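Local coordinates for response regulator (Vibrio cholerae O1 biovar El Tor, PDB 7KPO), which probably binds DNA, being the DNA-binding domain of the sensor histidine kinase ChiS, at residues L20-R25 / P89-I94. Numbering follows the deposited sequence. Where two conformers were deposited one is given.
With SO4 (sulfate ion), chain D; SO4 (sulfate ion), chain B.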
# COMPACT_ATOMS: atom_id res chain seq x y z
N LEU A 20 -9.17 -9.35 6.70
CA LEU A 20 -10.33 -10.02 6.05
C LEU A 20 -11.55 -9.11 6.03
O LEU A 20 -12.27 -9.12 5.03
CB LEU A 20 -10.64 -11.33 6.77
CG LEU A 20 -9.75 -12.50 6.37
CD1 LEU A 20 -9.99 -13.69 7.28
CD2 LEU A 20 -9.99 -12.89 4.92
N ASN A 21 -11.78 -8.35 7.09
CA ASN A 21 -12.95 -7.43 7.10
C ASN A 21 -12.78 -6.40 5.98
O ASN A 21 -13.78 -6.07 5.30
CB ASN A 21 -13.12 -6.78 8.47
CG ASN A 21 -13.43 -7.78 9.56
OD1 ASN A 21 -13.85 -8.90 9.28
ND2 ASN A 21 -13.24 -7.38 10.80
N TYR A 22 -11.56 -5.91 5.79
CA TYR A 22 -11.26 -4.91 4.73
C TYR A 22 -11.45 -5.56 3.35
O TYR A 22 -12.09 -4.96 2.47
CB TYR A 22 -9.85 -4.38 4.98
CG TYR A 22 -9.35 -3.36 4.00
CD1 TYR A 22 -9.82 -2.06 4.02
CD2 TYR A 22 -8.35 -3.68 3.10
CE1 TYR A 22 -9.32 -1.11 3.14
CE2 TYR A 22 -7.85 -2.74 2.22
CZ TYR A 22 -8.34 -1.45 2.23
OH TYR A 22 -7.84 -0.54 1.35
N TRP A 23 -10.89 -6.75 3.15
CA TRP A 23 -11.06 -7.50 1.89
C TRP A 23 -12.55 -7.62 1.55
O TRP A 23 -12.94 -7.29 0.42
CB TRP A 23 -10.45 -8.90 2.01
CG TRP A 23 -10.90 -9.84 0.94
CD1 TRP A 23 -11.95 -10.71 1.01
CD2 TRP A 23 -10.35 -9.97 -0.38
NE1 TRP A 23 -12.08 -11.38 -0.18
CE2 TRP A 23 -11.11 -10.96 -1.04
CE3 TRP A 23 -9.28 -9.38 -1.06
CZ2 TRP A 23 -10.84 -11.36 -2.35
CZ3 TRP A 23 -9.01 -9.77 -2.35
CH2 TRP A 23 -9.78 -10.75 -2.98
N GLU A 24 -13.34 -8.08 2.51
CA GLU A 24 -14.79 -8.32 2.27
C GLU A 24 -15.47 -7.02 1.85
O GLU A 24 -16.21 -7.02 0.84
CB GLU A 24 -15.41 -8.94 3.52
CG GLU A 24 -14.89 -10.34 3.80
CD GLU A 24 -15.16 -10.88 5.20
OE1 GLU A 24 -15.79 -10.17 6.00
OE2 GLU A 24 -14.71 -12.01 5.48
N ARG A 25 -15.21 -5.93 2.57
CA ARG A 25 -15.90 -4.65 2.26
C ARG A 25 -15.43 -4.05 0.93
O ARG A 25 -16.29 -3.66 0.12
CB ARG A 25 -15.68 -3.65 3.39
CG ARG A 25 -16.43 -2.34 3.19
CD ARG A 25 -16.22 -1.35 4.31
NE ARG A 25 -14.83 -0.90 4.41
CZ ARG A 25 -14.26 -0.00 3.62
NH1 ARG A 25 -14.95 0.55 2.62
NH2 ARG A 25 -13.00 0.34 3.80
N PRO A 89 -8.47 5.06 7.36
CA PRO A 89 -8.06 4.49 8.64
C PRO A 89 -8.03 2.95 8.66
O PRO A 89 -7.13 2.39 9.25
CB PRO A 89 -9.13 5.03 9.61
CG PRO A 89 -9.57 6.33 8.98
CD PRO A 89 -9.56 6.04 7.50
N GLU A 90 -9.01 2.30 8.03
CA GLU A 90 -9.07 0.82 8.04
C GLU A 90 -7.82 0.26 7.37
O GLU A 90 -7.20 -0.67 7.92
CB GLU A 90 -10.35 0.36 7.36
CG GLU A 90 -10.63 -1.11 7.54
CD GLU A 90 -11.95 -1.58 6.97
OE1 GLU A 90 -12.66 -0.77 6.36
OE2 GLU A 90 -12.28 -2.76 7.15
N ARG A 91 -7.45 0.81 6.21
CA ARG A 91 -6.25 0.32 5.50
C ARG A 91 -4.98 0.65 6.30
O ARG A 91 -4.11 -0.22 6.43
CB ARG A 91 -6.16 0.94 4.11
CG ARG A 91 -5.17 0.22 3.21
CD ARG A 91 -5.17 0.81 1.82
NE ARG A 91 -4.65 -0.15 0.84
CZ ARG A 91 -3.38 -0.28 0.50
NH1 ARG A 91 -2.46 0.49 1.06
NH2 ARG A 91 -3.02 -1.17 -0.40
N THR A 92 -4.90 1.86 6.83
CA THR A 92 -3.71 2.27 7.61
C THR A 92 -3.52 1.31 8.79
O THR A 92 -2.37 0.94 9.09
CB THR A 92 -3.86 3.73 8.05
OG1 THR A 92 -3.89 4.54 6.87
CG2 THR A 92 -2.75 4.18 8.97
N HIS A 93 -4.61 0.92 9.43
CA HIS A 93 -4.52 -0.00 10.60
C HIS A 93 -3.88 -1.32 10.17
O HIS A 93 -3.02 -1.83 10.91
CB HIS A 93 -5.91 -0.20 11.20
CG HIS A 93 -5.95 -1.19 12.31
ND1 HIS A 93 -5.42 -0.92 13.55
CD2 HIS A 93 -6.47 -2.43 12.38
CE1 HIS A 93 -5.60 -1.97 14.34
NE2 HIS A 93 -6.24 -2.90 13.64
N ILE A 94 -4.28 -1.86 9.02
CA ILE A 94 -3.70 -3.14 8.53
C ILE A 94 -2.20 -2.93 8.26
O ILE A 94 -1.40 -3.80 8.63
CB ILE A 94 -4.46 -3.63 7.29
CG1 ILE A 94 -5.91 -3.96 7.65
CG2 ILE A 94 -3.75 -4.82 6.67
CD1 ILE A 94 -6.85 -3.97 6.47
S SO4 D . -0.05 0.14 -1.99
O1 SO4 D . -0.46 -1.13 -1.44
O2 SO4 D . -0.34 1.20 -1.04
O3 SO4 D . -0.76 0.40 -3.21
O4 SO4 D . 1.37 0.10 -2.25
S SO4 B . 0.88 -1.79 -0.05
O1 SO4 B . 1.43 -0.79 -0.94
O2 SO4 B . 0.31 -1.14 1.11
O3 SO4 B . 1.92 -2.68 0.37
O4 SO4 B . -0.14 -2.52 -0.76
O HOH W 1 -14.69 -3.24 6.51
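Tyr22 of helix 2-27 and Glu90 of helix 89-106 both hold CG anti to the backbone N, beside the carbonyl carbon, and both start their side chains toward the other helix across the gap between two helices running roughly antiparallel, 142° apart. Extended beyond CG, Glu90 carries its carboxylate past the rim of the phenol, its CD 3.7 Å from Tyr22 CD1 and near the ring plane. The bend of Arg25 at chi3 (64°) turns its NE out of the line of the otherwise extended chain, and the guanidinium grips Glu90 side-on. NE and NH2 both donate to one oxygen, OE1: Arg25 NE, 2.9 Å from Glu90 OE1, is met by the syn lone pair of that oxygen, whereas Arg25 NH2, 2.8 Å from the same OE1, comes from above the carboxylate plane. Neither bond is straight, the angle at the NH2 hydrogen being 142°. A water close to Glu90 OE2 bridges, weakly, to the carbonyl of Asn21 and to Arg25 NE. Beneath this polar layer Ile94 presses its CD1 obliquely against Tyr22, 3.4 Å from Tyr22 CB, while Arg91 CA lies over one ring face, offset toward the rim. The phenol tip reaches the aliphatic part of Arg91, with Tyr22 OH 3.0 Å from Arg91 CD, and its hydroxyl is hydrogen-bonded to the carbonyl of Glu86. Beyond the phenol, Arg91 NH1 and NH2 each bond to two sulfate ions, probably from the crystallisation liquor; Arg98 and residues of the second subunit share these anions. A buried aromatic wedge thus joins the two helices beneath a salt bridge at the contact's more exposed margin, where Glu86 also pairs with Arg25 and the two carboxylates probably help balance the guanidinium charge.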